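Side-chain contacts in Zn-dependent hydrolase, glyoxylase (Echinicola vietnamensis, PDB 6T5K), which probably hydrolyses beta-lactam antibiotics to substituted beta-amino acids, using zinc as cofactor, as a class B metallo-beta-lactamase: residues G162-Q165 with D166-I169; V199-W202 with P203-N207. All blocks are in the same frame, centred on the assembly; numbering follows the deposited sequence.

Followed from the N terminus, the chain leaves strand 152-157 of the five-stranded sheet and enters a loop that contact 1 (162-165 with 166-169) closes with local side-chain bonds just ahead of strand 169-172. Strand 177-181 and a long loop follow, and contact 2 (199-202 with 203-207) then covers the start of helix 201-212. The two closures stand in series, neither nested nor crossed, with centres about 10 Å apart. They nevertheless meet in space, because the indole of Trp202 packs on the backbone of Gly162 and His163. The start of the helix is thereby tied to the metal-bearing loop, and two local contacts, distinct in sequence, become one packed unit beside the zinc site.

Contact 1 (G162-Q165 with D166-I169); sequences GHTQ and DNVI. With ZN (zinc ion), chain G.
Thr164, Asp166 and Asn167 all place the first branch of the side chain between the backbone N and the carbonyl carbon. In Thr164 this (chi1 57°) turns the hydroxyl toward Asp166; the same choice in Asn167 (chi1 54°) brings its amide back to the backbone of His163 and Thr164. The Thr164 hydroxyl donates to the Asp166 carboxylate, OG1 to OD1 at 2.6 Å, reaching the oxygen from above the carboxylate plane. The other oxygen, OD2, is hydrogen-bonded to Thr125 OG1, so the buried carboxylate is gripped at both ends and its rotation is probably fixed. Asn167 works on the backbone: Thr164 N gives its hydrogen to Asn167 OD1 over 3.0 Å, almost straight at 170° although the donor stands well above the amide plane. The same oxygen packs 3.4 Å from His163 CB, and Asn167 CB lies 3.5 Å from Thr164 OG1. A backbone bond from Gly162 N to Thr164 O, 2.9 Å long, spans the same bend. The ring of His163 extends from the bend to the metal, CG anti to the backbone N, and NE2 binds the zinc ion at 2.0 Å beside His100, His102 and a water. Asn167 thus acts in the second shell: its bond to the backbone next to His163 probably helps to position a first-shell ligand, while the carboxylate of Asp166 probably fixes the hydroxyl of Thr164.

Contact 2 (V199-W202 with P203-N207); sequences VEAW and PVTVN
Trp202 and Val206, one helical turn apart, lie side by side and point the same way, and the indole can be followed outward from its root. At CB the neighbouring proline ring brings Pro203 CD to 3.3 Å from Trp202 CB, largely through the peptide link. With CG anti to the backbone N (chi1 -158°), the indole lies beside the carbonyl carbon, on the side where Val206 follows. Trp202 CD1 then meets a methyl of Val206, CG2, at 3.6 Å; the methyl lies at the ring edge, near its plane. Beyond it, NE1 is hydrogen-bonded to Leu183 O, which satisfies the buried N-H. On the benzene half, Trp202 CE3 touches Gly162 C at 3.4 Å and Trp202 CH2 comes 3.5 Å from His163 CA, while Phe239 of helix 230-239 stacks on the ring. The backbone beneath is ordinary helix: Thr205 N donates to Ala201 O over 2.9 Å and Val206 N to Trp202 O over 3.0 Å. Proline fits this first turn, where its missing N-H costs no helical bond, and its ring packs on Glu236 and Phe239. Thr205 OG1 is hydrogen-bonded to Glu161 O. Indole and threonine so join the helix start to the loop of Glu161, Gly162 and His163, in the beta-alpha-beta unit of strand 177-181, helix 201-212 and strand 218-221, within the alpha-beta/beta-alpha sandwich of the metallo-beta-lactamase fold.

Contact 1 (G162-Q165 with D166-I169)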
loop_
_atom_site.group_PDB
_atom_site.type_symbol
_atom_site.label_atom_id
_atom_site.label_comp_id
_atom_site.label_asym_id
_atom_site.label_seq_id
_atom_site.Cartn_x
_atom_site.Cartn_y
_atom_site.Cartn_z
ATOM N N GLY A 162 5.926 -13.386 0.894
ATOM C CA GLY A 162 4.548 -13.816 0.870
ATOM C C GLY A 162 3.976 -13.713 -0.523
ATOM O O GLY A 162 4.242 -14.542 -1.393
ATOM N N HIS A 163 3.193 -12.668 -0.734
ATOM C CA HIS A 163 2.678 -12.384 -2.068
ATOM C C HIS A 163 3.811 -12.258 -3.076
ATOM O O HIS A 163 3.716 -12.751 -4.208
ATOM C CB HIS A 163 1.884 -11.081 -2.018
ATOM C CG HIS A 163 1.494 -10.583 -3.363
ATOM N ND1 HIS A 163 0.541 -11.196 -4.152
ATOM C CD2 HIS A 163 1.948 -9.531 -4.074
ATOM C CE1 HIS A 163 0.416 -10.531 -5.287
ATOM N NE2 HIS A 163 1.256 -9.517 -5.264
ATOM N N THR A 164 4.903 -11.621 -2.672
ATOM C CA THR A 164 6.150 -11.638 -3.429
ATOM C C THR A 164 7.309 -11.768 -2.441
ATOM O O THR A 164 7.126 -11.720 -1.215
ATOM C CB THR A 164 6.371 -10.368 -4.262
ATOM O OG1 THR A 164 6.328 -9.237 -3.389
ATOM C CG2 THR A 164 5.337 -10.240 -5.367
ATOM N N GLN A 165 8.523 -11.938 -2.972
ATOM C CA GLN A 165 9.673 -12.037 -2.086
ATOM C C GLN A 165 10.002 -10.727 -1.396
ATOM O O GLN A 165 10.604 -10.748 -0.314
ATOM C CB GLN A 165 10.916 -12.514 -2.824
ATOM C CG GLN A 165 11.349 -11.645 -4.002
ATOM C CD GLN A 165 12.683 -12.038 -4.531
ATOM O OE1 GLN A 165 12.786 -12.648 -5.585
ATOM N NE2 GLN A 165 13.709 -11.696 -3.818
ATOM N N ASP A 166 9.615 -9.589 -1.993
ATOM C CA ASP A 166 10.044 -8.263 -1.575
ATOM C C ASP A 166 8.951 -7.462 -0.865
ATOM O O ASP A 166 9.181 -6.282 -0.573
ATOM C CB ASP A 166 10.524 -7.480 -2.797
ATOM C CG ASP A 166 9.423 -7.297 -3.852
ATOM O OD1 ASP A 166 8.655 -8.250 -4.113
ATOM O OD2 ASP A 166 9.351 -6.181 -4.434
ATOM N N ASN A 167 7.791 -8.041 -0.660
ATOM C CA ASN A 167 6.700 -7.253 -0.129
ATOM C C ASN A 167 6.931 -6.662 1.258
ATOM O O ASN A 167 7.473 -7.298 2.085
ATOM C CB ASN A 167 5.343 -7.950 -0.283
ATOM C CG ASN A 167 5.300 -9.367 0.299
ATOM O OD1 ASN A 167 4.476 -10.163 -0.058
ATOM N ND2 ASN A 167 6.124 -9.611 1.192
ATOM N N VAL A 168 6.502 -5.419 1.435
ATOM C CA VAL A 168 6.637 -4.702 2.691
ATOM C C VAL A 168 5.288 -4.156 3.103
ATOM O O VAL A 168 4.376 -4.031 2.286
ATOM C CB VAL A 168 7.675 -3.560 2.662
ATOM C CG1 VAL A 168 9.041 -4.157 2.394
ATOM C CG2 VAL A 168 7.334 -2.553 1.588
ATOM N N ILE A 169 5.186 -3.798 4.381
ATOM C CA ILE A 169 3.983 -3.163 4.894
ATOM C C ILE A 169 4.270 -1.708 5.228
ATOM O O ILE A 169 5.427 -1.292 5.435
ATOM C CB ILE A 169 3.320 -3.913 6.072
ATOM C CG1 ILE A 169 4.255 -4.026 7.277
ATOM C CG2 ILE A 169 2.900 -5.275 5.586
ATOM C CD1 ILE A 169 4.327 -2.769 8.093
HETATM ZN ZN ZN G . 1.478 -8.000 -6.563
HETATM O O HOH W 1 -0.160 -7.290 -7.209
#

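Contact 2 (V199-W202 with P203-N207)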
loop_
_atom_site.group_PDB
_atom_site.type_symbol
_atom_site.label_atom_id
_atom_site.label_comp_id
_atom_site.label_asym_id
_atom_site.label_seq_id
_atom_site.Cartn_x
_atom_site.Cartn_y
_atom_site.Cartn_z
ATOM N N VAL A 199 4.366 -19.270 -0.823
ATOM C CA VAL A 199 3.266 -19.658 0.053
ATOM C C VAL A 199 3.741 -20.369 1.315
ATOM O O VAL A 199 2.979 -20.454 2.280
ATOM C CB VAL A 199 2.175 -20.482 -0.660
ATOM C CG1 VAL A 199 1.541 -19.678 -1.767
ATOM C CG2 VAL A 199 2.694 -21.817 -1.168
ATOM N N GLU A 200 4.985 -20.867 1.340
ATOM C CA GLU A 200 5.519 -21.411 2.587
ATOM C C GLU A 200 5.819 -20.303 3.566
ATOM O O GLU A 200 5.479 -20.403 4.749
ATOM C CB GLU A 200 6.789 -22.203 2.300
ATOM C CG GLU A 200 6.537 -23.498 1.553
ATOM C CD GLU A 200 6.175 -23.330 0.098
ATOM O OE1 GLU A 200 6.773 -22.462 -0.557
ATOM O OE2 GLU A 200 5.307 -24.119 -0.393
ATOM N N ALA A 201 6.415 -19.213 3.077
ATOM C CA ALA A 201 6.778 -18.114 3.963
ATOM C C ALA A 201 5.564 -17.319 4.393
ATOM O O ALA A 201 5.577 -16.724 5.469
ATOM C CB ALA A 201 7.750 -17.170 3.265
ATOM N N TRP A 202 4.553 -17.232 3.529
ATOM C CA TRP A 202 3.457 -16.281 3.710
ATOM C C TRP A 202 2.832 -16.321 5.090
ATOM O O TRP A 202 2.737 -15.259 5.725
ATOM C CB TRP A 202 2.413 -16.554 2.621
ATOM C CG TRP A 202 1.499 -15.398 2.301
ATOM C CD1 TRP A 202 0.963 -14.469 3.175
ATOM C CD2 TRP A 202 0.973 -15.070 1.010
ATOM N NE1 TRP A 202 0.145 -13.596 2.495
ATOM C CE2 TRP A 202 0.157 -13.925 1.167
ATOM C CE3 TRP A 202 1.138 -15.611 -0.271
ATOM C CZ2 TRP A 202 -0.503 -13.339 0.097
ATOM C CZ3 TRP A 202 0.466 -15.029 -1.313
ATOM C CH2 TRP A 202 -0.325 -13.905 -1.128
ATOM N N PRO A 203 2.400 -17.470 5.620
ATOM C CA PRO A 203 1.762 -17.429 6.943
ATOM C C PRO A 203 2.744 -17.042 8.033
ATOM O O PRO A 203 2.334 -16.439 9.038
ATOM C CB PRO A 203 1.234 -18.856 7.147
ATOM C CG PRO A 203 2.073 -19.730 6.263
ATOM C CD PRO A 203 2.402 -18.830 5.044
ATOM N N VAL A 204 4.011 -17.428 7.888
ATOM C CA VAL A 204 5.027 -17.070 8.873
ATOM C C VAL A 204 5.208 -15.558 8.905
ATOM O O VAL A 204 5.264 -14.945 9.974
ATOM C CB VAL A 204 6.350 -17.792 8.550
ATOM C CG1 VAL A 204 7.482 -17.375 9.498
ATOM C CG2 VAL A 204 6.153 -19.304 8.593
ATOM N N THR A 205 5.353 -14.945 7.726
ATOM C CA THR A 205 5.448 -13.492 7.624
ATOM C C THR A 205 4.244 -12.801 8.238
ATOM O O THR A 205 4.393 -11.843 9.004
ATOM C CB THR A 205 5.576 -13.153 6.145
ATOM O OG1 THR A 205 6.773 -13.776 5.659
ATOM C CG2 THR A 205 5.598 -11.645 5.924
ATOM N N VAL A 206 3.037 -13.286 7.921
ATOM C CA VAL A 206 1.852 -12.624 8.452
ATOM C C VAL A 206 1.767 -12.767 9.967
ATOM O O VAL A 206 1.333 -11.844 10.662
ATOM C CB VAL A 206 0.578 -13.062 7.714
ATOM C CG1 VAL A 206 -0.653 -12.450 8.365
ATOM C CG2 VAL A 206 0.712 -12.610 6.261
ATOM N N ASN A 207 2.138 -13.918 10.515
ATOM C CA ASN A 207 2.099 -14.029 11.954
ATOM C C ASN A 207 3.092 -13.063 12.600
ATOM O O ASN A 207 2.820 -12.539 13.699
ATOM C CB ASN A 207 2.393 -15.455 12.412
ATOM C CG ASN A 207 2.069 -15.657 13.892
ATOM O OD1 ASN A 207 2.930 -15.528 14.756
ATOM N ND2 ASN A 207 0.798 -15.880 14.189
#